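Local coordinates for PTS-dependent dihydroxyacetone kinase operon regulatory protein (Escherichia coli, PDB 4LRZ) that activates transcription of the dhaKLM operon from a sigma-70 promoter and represses its own expression, this chain being its N-terminal, probably sensory, part, at residues R71-F76 / N88-L94; N142-T148 / I161-V167; V235-D239 / F275-Q280. One frame throughout, in Å; residues are numbered along the deposited sequence.

Contact 1: R71-F76 / N88-L94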
loop_
_atom_site.group_PDB
_atom_site.type_symbol
_atom_site.label_atom_id
_atom_site.label_comp_id
_atom_site.label_asym_id
_atom_site.label_seq_id
_atom_site.Cartn_x
_atom_site.Cartn_y
_atom_site.Cartn_z
ATOM N N ARG F 71 -17.276 -25.675 2.989
ATOM C CA ARG F 71 -15.984 -26.304 3.091
ATOM C C ARG F 71 -15.709 -26.561 4.585
ATOM O O ARG F 71 -16.014 -25.716 5.417
ATOM C CB ARG F 71 -14.926 -25.383 2.490
ATOM C CG ARG F 71 -13.558 -25.656 2.984
ATOM C CD ARG F 71 -12.435 -25.322 2.018
ATOM N NE ARG F 71 -11.371 -26.319 2.231
ATOM C CZ ARG F 71 -10.075 -26.120 2.063
ATOM N NH1 ARG F 71 -9.603 -24.923 1.691
ATOM N NH2 ARG F 71 -9.249 -27.124 2.268
ATOM N N GLU F 72 -15.179 -27.726 4.932
ATOM C CA GLU F 72 -14.771 -28.005 6.329
ATOM C C GLU F 72 -13.383 -27.429 6.603
ATOM O O GLU F 72 -12.377 -28.108 6.396
ATOM C CB GLU F 72 -14.772 -29.514 6.616
ATOM C CG GLU F 72 -16.171 -30.175 6.749
ATOM C CD GLU F 72 -16.123 -31.714 6.763
ATOM O OE1 GLU F 72 -16.593 -32.320 5.769
ATOM O OE2 GLU F 72 -15.626 -32.332 7.749
ATOM N N CYS F 73 -13.321 -26.169 7.028
ATOM C CA CYS F 73 -12.046 -25.561 7.312
ATOM C C CYS F 73 -12.186 -24.366 8.243
ATOM O O CYS F 73 -13.276 -23.895 8.496
ATOM C CB CYS F 73 -11.307 -25.147 6.032
ATOM S SG CYS F 73 -11.850 -23.571 5.367
ATOM N N ALA F 74 -11.062 -23.891 8.753
ATOM C CA ALA F 74 -11.043 -22.793 9.691
ATOM C C ALA F 74 -9.881 -21.930 9.300
ATOM O O ALA F 74 -8.843 -22.417 8.815
ATOM C CB ALA F 74 -10.840 -23.330 11.091
ATOM N N LEU F 75 -10.023 -20.649 9.571
ATOM C CA LEU F 75 -8.956 -19.702 9.305
ATOM C C LEU F 75 -8.602 -19.038 10.651
ATOM O O LEU F 75 -9.511 -18.740 11.458
ATOM C CB LEU F 75 -9.439 -18.684 8.274
ATOM C CG LEU F 75 -9.787 -19.223 6.866
ATOM C CD1 LEU F 75 -10.790 -18.320 6.104
ATOM C CD2 LEU F 75 -8.535 -19.388 6.036
ATOM N N PHE F 76 -7.303 -18.814 10.880
ATOM C CA PHE F 76 -6.795 -18.244 12.108
ATOM C C PHE F 76 -5.912 -17.029 11.815
ATOM O O PHE F 76 -5.133 -17.048 10.878
ATOM C CB PHE F 76 -5.853 -19.265 12.806
ATOM C CG PHE F 76 -6.530 -20.496 13.425
ATOM C CD1 PHE F 76 -7.899 -20.579 13.625
ATOM C CD2 PHE F 76 -5.715 -21.550 13.915
ATOM C CE1 PHE F 76 -8.466 -21.713 14.248
ATOM C CE2 PHE F 76 -6.258 -22.679 14.565
ATOM C CZ PHE F 76 -7.650 -22.754 14.725
ATOM N N ASN F 88 -12.222 -17.889 12.234
ATOM C CA ASN F 88 -13.509 -17.889 11.547
ATOM C C ASN F 88 -13.508 -19.029 10.569
ATOM O O ASN F 88 -12.513 -19.768 10.521
ATOM C CB ASN F 88 -13.838 -16.532 10.882
ATOM C CG ASN F 88 -12.961 -16.247 9.714
ATOM O OD1 ASN F 88 -13.426 -15.908 8.623
ATOM N ND2 ASN F 88 -11.684 -16.399 9.912
ATOM N N GLY F 89 -14.611 -19.214 9.832
ATOM C CA GLY F 89 -14.742 -20.376 8.955
ATOM C C GLY F 89 -15.929 -21.255 9.345
ATOM O O GLY F 89 -16.934 -20.777 9.864
ATOM N N ASP F 90 -15.819 -22.544 9.090
ATOM C CA ASP F 90 -16.944 -23.429 9.289
ATOM C C ASP F 90 -17.182 -23.749 10.769
ATOM O O ASP F 90 -16.281 -24.243 11.454
ATOM C CB ASP F 90 -16.733 -24.713 8.494
ATOM C CG ASP F 90 -17.716 -25.783 8.866
ATOM O OD1 ASP F 90 -18.912 -25.618 8.588
ATOM O OD2 ASP F 90 -17.298 -26.804 9.432
ATOM N N PRO F 91 -18.395 -23.466 11.257
ATOM C CA PRO F 91 -18.822 -23.696 12.661
ATOM C C PRO F 91 -18.387 -25.064 13.251
ATOM O O PRO F 91 -17.705 -25.128 14.323
ATOM C CB PRO F 91 -20.353 -23.559 12.600
ATOM C CG PRO F 91 -20.626 -22.658 11.379
ATOM C CD PRO F 91 -19.459 -22.847 10.421
ATOM N N GLN F 92 -18.720 -26.137 12.546
ATOM C CA GLN F 92 -18.318 -27.487 12.950
ATOM C C GLN F 92 -16.786 -27.666 13.074
ATOM O O GLN F 92 -16.280 -28.288 14.026
ATOM C CB GLN F 92 -18.900 -28.517 11.984
ATOM C CG GLN F 92 -18.531 -30.002 12.306
ATOM C CD GLN F 92 -18.917 -30.970 11.166
ATOM O OE1 GLN F 92 -19.938 -31.659 11.240
ATOM N NE2 GLN F 92 -18.112 -30.995 10.103
ATOM N N THR F 93 -16.048 -27.126 12.112
ATOM C CA THR F 93 -14.614 -27.305 12.108
ATOM C C THR F 93 -14.055 -26.523 13.305
ATOM O O THR F 93 -13.244 -27.036 14.055
ATOM C CB THR F 93 -14.022 -26.949 10.734
ATOM O OG1 THR F 93 -14.699 -27.718 9.731
ATOM C CG2 THR F 93 -12.569 -27.260 10.645
ATOM N N LEU F 94 -14.560 -25.321 13.517
ATOM C CA LEU F 94 -14.210 -24.501 14.665
ATOM C C LEU F 94 -14.557 -25.169 15.972
ATOM O O LEU F 94 -13.778 -25.050 16.925
ATOM C CB LEU F 94 -14.883 -23.142 14.621
ATOM C CG LEU F 94 -14.290 -22.248 13.533
ATOM C CD1 LEU F 94 -15.155 -20.986 13.257
ATOM C CD2 LEU F 94 -12.841 -21.917 13.899
HETATM O O HOH W 1 -14.699 -30.354 10.135
#
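Leu75 and Asn88 pair through both of their backbone bonds. Leu75 N donates to Asn88 O over 2.8 Å, and Asn88 N returns a bond to Leu75 O. One step on, Ala74 and Gly89 form a non-hydrogen-bonded pair. A side chain on Gly89 would run into Cys73 O and the Ala74 backbone, and at its backbone angles (phi 119°, psi -150°) a CB would also press on the carbonyl O of Asn88. A third bond, from Asp90 N to Cys73 O (2.9 Å), continues the ladder past the end of the strands.

Asp90 then turns the chain into helix 91-99 as its N-cap. Its OD2 is gripped twice by Thr93. The hydroxyl OG1 donates at 2.8 Å to the anti lone pair of OD2, while Thr93 N donates from above the carboxylate plane. With CG anti to the backbone N (chi1 168°), the carboxylate reaches forward to the first turn of the helix.

Thr93 also faces Glu72. Its OG1 lies 3.6 Å from Glu72 CB, the two side chains crossing at about a right angle. A water donates to both Thr93 OG1 and Glu72 OE2, and weakly accepts from Gln92 NE2. Farther along, Leu94 CD2 packs on Ala74 CB at 3.7 Å and reaches the edge of the Phe76 ring.

Behind this layer, Trp65 of helix 51-66 touches Cys73, Asn88 and Asp90. Arg71 turns elsewhere, to a salt bridge with Asp174. The arrangement is an antiparallel beta hairpin running into a capped helix, at the edge of the GAF domain sheet.

Contact 2: N142-T148 / I161-V167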
loop_
_atom_site.group_PDB
_atom_site.type_symbol
_atom_site.label_atom_id
_atom_site.label_comp_id
_atom_site.label_asym_id
_atom_site.label_seq_id
_atom_site.Cartn_x
_atom_site.Cartn_y
_atom_site.Cartn_z
ATOM N N ASN F 142 -4.938 -36.090 12.030
ATOM C CA ASN F 142 -6.134 -35.915 11.231
ATOM C C ASN F 142 -6.258 -34.573 10.540
ATOM O O ASN F 142 -7.182 -34.392 9.776
ATOM C CB ASN F 142 -7.364 -36.155 12.098
ATOM C CG ASN F 142 -7.441 -37.553 12.538
ATOM O OD1 ASN F 142 -7.263 -37.846 13.722
ATOM N ND2 ASN F 142 -7.599 -38.468 11.575
ATOM N N TRP F 143 -5.317 -33.667 10.812
ATOM C CA TRP F 143 -5.345 -32.291 10.346
ATOM C C TRP F 143 -4.250 -31.966 9.343
ATOM O O TRP F 143 -3.175 -32.598 9.332
ATOM C CB TRP F 143 -5.290 -31.332 11.545
ATOM C CG TRP F 143 -6.459 -31.535 12.366
ATOM C CD1 TRP F 143 -6.626 -32.481 13.339
ATOM C CD2 TRP F 143 -7.722 -30.899 12.211
ATOM N NE1 TRP F 143 -7.906 -32.437 13.837
ATOM C CE2 TRP F 143 -8.601 -31.469 13.167
ATOM C CE3 TRP F 143 -8.198 -29.887 11.373
ATOM C CZ2 TRP F 143 -9.918 -31.063 13.301
ATOM C CZ3 TRP F 143 -9.488 -29.467 11.527
ATOM C CH2 TRP F 143 -10.341 -30.056 12.479
ATOM N N ALA F 144 -4.571 -31.007 8.476
ATOM C CA ALA F 144 -3.622 -30.322 7.637
ATOM C C ALA F 144 -3.580 -28.857 8.117
ATOM O O ALA F 144 -4.634 -28.269 8.389
ATOM C CB ALA F 144 -4.077 -30.388 6.154
ATOM N N PHE F 145 -2.392 -28.258 8.213
ATOM C CA PHE F 145 -2.275 -26.813 8.492
ATOM C C PHE F 145 -1.452 -26.122 7.395
ATOM O O PHE F 145 -0.475 -26.687 6.913
ATOM C CB PHE F 145 -1.659 -26.557 9.877
ATOM C CG PHE F 145 -2.570 -26.916 11.021
ATOM C CD1 PHE F 145 -3.465 -25.988 11.541
ATOM C CD2 PHE F 145 -2.557 -28.167 11.569
ATOM C CE1 PHE F 145 -4.324 -26.324 12.604
ATOM C CE2 PHE F 145 -3.410 -28.507 12.617
ATOM C CZ PHE F 145 -4.276 -27.598 13.132
ATOM N N CYS F 146 -1.890 -24.950 6.955
ATOM C CA CYS F 146 -1.068 -24.095 6.117
ATOM C C CYS F 146 -0.910 -22.789 6.859
ATOM O O CYS F 146 -1.856 -22.301 7.496
ATOM C CB CYS F 146 -1.767 -23.768 4.791
ATOM S SG CYS F 146 -2.098 -25.187 3.739
ATOM N N ALA F 147 0.252 -22.172 6.725
ATOM C CA ALA F 147 0.472 -20.898 7.388
ATOM C C ALA F 147 1.528 -20.086 6.680
ATOM O O ALA F 147 2.455 -20.611 6.018
ATOM C CB ALA F 147 0.843 -21.118 8.868
ATOM N N THR F 148 1.403 -18.787 6.832
ATOM C CA THR F 148 2.387 -17.913 6.271
ATOM C C THR F 148 2.592 -16.821 7.292
ATOM O O THR F 148 1.626 -16.336 7.851
ATOM C CB THR F 148 1.871 -17.304 4.917
ATOM O OG1 THR F 148 1.617 -18.380 3.990
ATOM C CG2 THR F 148 2.896 -16.391 4.317
ATOM N N ILE F 161 -0.908 -16.119 9.227
ATOM C CA ILE F 161 -2.244 -16.437 8.712
ATOM C C ILE F 161 -2.236 -17.920 8.499
ATOM O O ILE F 161 -1.354 -18.443 7.832
ATOM C CB ILE F 161 -2.568 -15.749 7.335
ATOM C CG1 ILE F 161 -2.479 -14.219 7.440
ATOM C CG2 ILE F 161 -3.989 -16.138 6.795
ATOM C CD1 ILE F 161 -3.553 -13.555 8.338
ATOM N N ALA F 162 -3.236 -18.595 9.027
ATOM C CA ALA F 162 -3.322 -20.021 8.840
ATOM C C ALA F 162 -4.732 -20.495 8.459
ATOM O O ALA F 162 -5.749 -19.835 8.771
ATOM C CB ALA F 162 -2.850 -20.761 10.137
ATOM N N LEU F 163 -4.736 -21.667 7.831
ATOM C CA LEU F 163 -5.897 -22.381 7.395
ATOM C C LEU F 163 -5.772 -23.831 7.892
ATOM O O LEU F 163 -4.797 -24.512 7.583
ATOM C CB LEU F 163 -5.951 -22.354 5.873
ATOM C CG LEU F 163 -7.074 -23.065 5.108
ATOM C CD1 LEU F 163 -7.362 -22.305 3.800
ATOM C CD2 LEU F 163 -6.779 -24.529 4.840
ATOM N N ALA F 164 -6.781 -24.289 8.646
ATOM C CA ALA F 164 -6.829 -25.631 9.228
ATOM C C ALA F 164 -7.965 -26.406 8.573
ATOM O O ALA F 164 -9.052 -25.854 8.386
ATOM C CB ALA F 164 -7.065 -25.549 10.725
ATOM N N CYS F 165 -7.723 -27.675 8.239
ATOM C CA CYS F 165 -8.750 -28.548 7.674
ATOM C C CYS F 165 -8.452 -30.017 7.883
ATOM O O CYS F 165 -7.283 -30.387 7.972
ATOM C CB CYS F 165 -8.968 -28.275 6.170
ATOM S SG CYS F 165 -7.687 -28.820 5.017
ATOM N N PRO F 166 -9.508 -30.872 7.931
ATOM C CA PRO F 166 -9.259 -32.326 7.969
ATOM C C PRO F 166 -8.297 -32.712 6.856
ATOM O O PRO F 166 -8.389 -32.189 5.740
ATOM C CB PRO F 166 -10.645 -32.942 7.768
ATOM C CG PRO F 166 -11.602 -31.928 8.262
ATOM C CD PRO F 166 -10.943 -30.557 8.076
ATOM N N VAL F 167 -7.342 -33.567 7.184
ATOM C CA VAL F 167 -6.260 -33.895 6.270
ATOM C C VAL F 167 -6.761 -34.406 4.895
ATOM O O VAL F 167 -6.209 -34.026 3.861
ATOM C CB VAL F 167 -5.223 -34.866 6.949
ATOM C CG1 VAL F 167 -5.719 -36.276 6.965
ATOM C CG2 VAL F 167 -3.883 -34.781 6.263
#
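Trp143 brings the CE3-CZ3 side of its indole up to the backbone of Cys165 and Pro166, with Cys165 N at the ring edge. Its CE3 comes within 3.5 Å of Cys165 C, and CZ3 lies 3.9 Å from Pro166 CD. The ring reaches across because CG stands anti to the carbonyl carbon (chi1 -62°) and the indole swings toward the partner strand.

Phe145 stands on the same face as Ala164. Its CE1 meets the methyl of Ala164 at 3.4 Å, the ring set obliquely to it. Farther along this face the methyls of Ala147 and Ala162 meet, CB to CB, at 3.9 Å. Small residues thus lie next to the phenyl ring and to each other. Helix 117-124 covers this side through Leu118, which touches both Phe145 and Ala162, and the ring of His135 meets that of Phe145 nearly at a right angle.

The other face carries Ala144, Cys146, Thr148, Ile161, Leu163 and Cys165. Ala144 CB lies 4.1 Å from Cys165 SG. Here helix 174-211 packs against the strands, and Thr148 OG1 hydrogen-bonds to Thr178 OG1.

Paired backbone bonds join Ala144 to Cys165, Cys146 to Leu163 and Thr148 to Ile161. At the open end, away from the hairpin turn, Val167 N donates to Asn142 O over 2.7 Å, from above the carbonyl plane. Val167 CG2 tucks over Trp143 O at 3.8 Å. The strand segments run at 170° to each other. This is an antiparallel beta hairpin within the central sheet of a GAF domain, with helices packed on both faces.

Contact 3: V235-D239 / F275-Q280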
loop_
_atom_site.group_PDB
_atom_site.type_symbol
_atom_site.label_atom_id
_atom_site.label_comp_id
_atom_site.label_asym_id
_atom_site.label_seq_id
_atom_site.Cartn_x
_atom_site.Cartn_y
_atom_site.Cartn_z
ATOM N N VAL F 235 -2.292 40.441 2.002
ATOM C CA VAL F 235 -1.665 41.298 0.985
ATOM C C VAL F 235 -2.415 41.290 -0.355
ATOM O O VAL F 235 -2.791 42.348 -0.865
ATOM C CB VAL F 235 -0.195 40.933 0.770
ATOM C CG1 VAL F 235 0.338 41.600 -0.468
ATOM C CG2 VAL F 235 0.651 41.297 1.998
ATOM N N LEU F 236 -2.657 40.103 -0.903
ATOM C CA LEU F 236 -3.342 39.966 -2.184
ATOM C C LEU F 236 -4.849 39.979 -2.016
ATOM O O LEU F 236 -5.586 39.657 -2.950
ATOM C CB LEU F 236 -2.921 38.669 -2.882
ATOM C CG LEU F 236 -1.438 38.556 -3.221
ATOM C CD1 LEU F 236 -1.224 37.311 -4.000
ATOM C CD2 LEU F 236 -0.950 39.774 -3.998
ATOM N N ARG F 237 -5.293 40.379 -0.829
ATOM C CA ARG F 237 -6.686 40.294 -0.432
ATOM C C ARG F 237 -7.474 39.124 -1.071
ATOM O O ARG F 237 -8.478 39.310 -1.774
ATOM C CB ARG F 237 -7.364 41.642 -0.607
ATOM C CG ARG F 237 -6.876 42.681 0.408
ATOM C CD ARG F 237 -7.651 43.971 0.307
ATOM N NE ARG F 237 -7.733 44.440 -1.077
ATOM C CZ ARG F 237 -8.846 44.442 -1.814
ATOM N NH1 ARG F 237 -10.007 44.000 -1.313
ATOM N NH2 ARG F 237 -8.790 44.892 -3.063
ATOM N N LEU F 238 -6.977 37.913 -0.828
ATOM C CA LEU F 238 -7.701 36.700 -1.168
ATOM C C LEU F 238 -8.288 36.063 0.082
ATOM O O LEU F 238 -7.760 36.236 1.187
ATOM C CB LEU F 238 -6.802 35.704 -1.914
ATOM C CG LEU F 238 -6.506 35.982 -3.394
ATOM C CD1 LEU F 238 -5.698 34.817 -4.022
ATOM C CD2 LEU F 238 -7.794 36.264 -4.194
ATOM N N ASP F 239 -9.400 35.351 -0.100
ATOM C CA ASP F 239 -10.005 34.599 0.994
ATOM C C ASP F 239 -9.081 33.495 1.482
ATOM O O ASP F 239 -8.663 32.611 0.720
ATOM C CB ASP F 239 -11.356 33.999 0.619
ATOM C CG ASP F 239 -11.949 33.157 1.753
ATOM O OD1 ASP F 239 -11.428 33.177 2.889
ATOM O OD2 ASP F 239 -12.948 32.465 1.517
ATOM N N PHE F 275 0.049 44.019 -8.608
ATOM C CA PHE F 275 -1.105 43.110 -8.706
ATOM C C PHE F 275 -2.473 43.804 -8.747
ATOM O O PHE F 275 -2.605 44.973 -8.381
ATOM C CB PHE F 275 -1.108 42.135 -7.524
ATOM C CG PHE F 275 0.030 41.177 -7.522
ATOM C CD1 PHE F 275 -0.101 39.935 -8.121
ATOM C CD2 PHE F 275 1.227 41.508 -6.901
ATOM C CE1 PHE F 275 0.949 39.035 -8.114
ATOM C CE2 PHE F 275 2.292 40.617 -6.891
ATOM C CZ PHE F 275 2.152 39.375 -7.497
ATOM N N GLU F 276 -3.484 43.042 -9.171
ATOM C CA GLU F 276 -4.890 43.453 -9.114
ATOM C C GLU F 276 -5.802 42.432 -8.400
ATOM O O GLU F 276 -5.951 41.287 -8.846
ATOM C CB GLU F 276 -5.426 43.740 -10.521
ATOM C CG GLU F 276 -6.943 43.976 -10.571
ATOM C CD GLU F 276 -7.452 44.382 -11.950
ATOM O OE1 GLU F 276 -8.278 45.325 -12.016
ATOM O OE2 GLU F 276 -7.037 43.756 -12.957
ATOM N N SER F 277 -6.419 42.871 -7.301
ATOM C CA SER F 277 -7.410 42.072 -6.564
ATOM C C SER F 277 -8.761 42.789 -6.572
ATOM O O SER F 277 -8.833 43.949 -6.146
ATOM C CB SER F 277 -6.951 41.858 -5.114
ATOM O OG SER F 277 -5.573 41.520 -5.052
ATOM N N GLN F 278 -9.815 42.100 -7.037
ATOM C CA GLN F 278 -11.156 42.701 -7.295
ATOM C C GLN F 278 -11.180 44.240 -7.436
ATOM O O GLN F 278 -11.629 44.962 -6.532
ATOM C CB GLN F 278 -12.219 42.242 -6.272
ATOM C CG GLN F 278 -12.201 40.768 -5.916
ATOM C CD GLN F 278 -11.551 40.516 -4.565
ATOM O OE1 GLN F 278 -12.067 40.941 -3.527
ATOM N NE2 GLN F 278 -10.415 39.817 -4.571
ATOM N N HIS F 279 -10.710 44.715 -8.593
ATOM C CA HIS F 279 -10.523 46.156 -8.896
ATOM C C HIS F 279 -9.658 46.954 -7.891
ATOM O O HIS F 279 -10.153 47.882 -7.245
ATOM C CB HIS F 279 -11.855 46.887 -9.242
ATOM C CG HIS F 279 -13.085 46.023 -9.173
ATOM N ND1 HIS F 279 -13.911 45.980 -8.067
ATOM C CD2 HIS F 279 -13.638 45.183 -10.084
ATOM C CE1 HIS F 279 -14.909 45.144 -8.294
ATOM N NE2 HIS F 279 -14.767 44.648 -9.511
ATOM N N GLN F 280 -8.375 46.587 -7.762
ATOM C CA GLN F 280 -7.440 47.284 -6.852
ATOM C C GLN F 280 -5.952 46.873 -6.970
ATOM O O GLN F 280 -5.630 45.681 -7.036
ATOM C CB GLN F 280 -7.898 47.140 -5.399
ATOM C CG GLN F 280 -7.662 48.385 -4.560
ATOM C CD GLN F 280 -6.842 48.078 -3.325
ATOM O OE1 GLN F 280 -7.382 47.909 -2.231
ATOM N NE2 GLN F 280 -5.524 47.977 -3.501
#
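Phe275 offers one face of its ring to Leu236. The methyl CD2 of Leu236 sits 4.1 Å from the ring centroid and 18° off the normal, a CH-pi contact. It lies off-centre, nearest CG of the ring at 3.9 Å. Phe275 also touches Ile282, Ile286 and Leu301, while Leu236 packs on Leu252 and Leu303. The pair thus belongs to the apolar packing on one face of the sheet.

Ser277 makes the main polar link. Its OG donates to Leu236 O over 2.8 Å. The hydroxyl approaches from well above the carbonyl plane. With OG anti to the carbonyl carbon (chi1 -44°), it is directed at the chain end that leaves helix 230-235. An alanine here would remove that hydroxyl and would probably leave Leu236 O without this mate, making the join between the helix end and the strand end less firm. Ser277 N is used within its own segment, donating to Gln280 O at the turn that closes strand 271-276 onto strand 281-293. Both segments lie in the PAS fold, where a five-stranded antiparallel sheet of strand order 2-1-5-4-3 carries helices between its second and third strands. The contact ties the exit of one of those helices to the outermost strand 271-276.

Gln278 bends at chi2, which brings its amide back to the loop. NE2 donates weakly to Arg237 O at 3.4 Å. The bond is straight but long.

Gln280 meets the side chain of Arg237. The two chains cross at about a right angle, yet the guanidinium and amide planes lie only 19° apart. Gln280 CB comes to the guanidinium edge, 3.4 Å from Arg237 NH2. Arg237 NE is buried here and has no polar partner in the model.

How the contacts relate
Contacts 1 and 2 belong to one GAF sheet. Their centres are about 10 Å apart, and strands 74-79 and 157-166 are neighbours: Ala74 O probably bonds to Ala164 N, and Ala162 O to Phe76 N. Contact 2 is the more buried. It relies on a long backbone ladder and apolar faces under helices. Contact 1 is partly buried, at the sheet edge, and adds a capped helix and a water bridge. Contact 3 lies in the PAS region, its centre about 67 and 69 Å from those of contacts 1 and 2. It too is partly buried, and has no strand ladder. Its hydrogen bonds run from side chains to backbone carbonyls. A buried serine hydroxyl and a CH-pi contact lie inside, with Arg237, Gln278 and Gln280 at the surface.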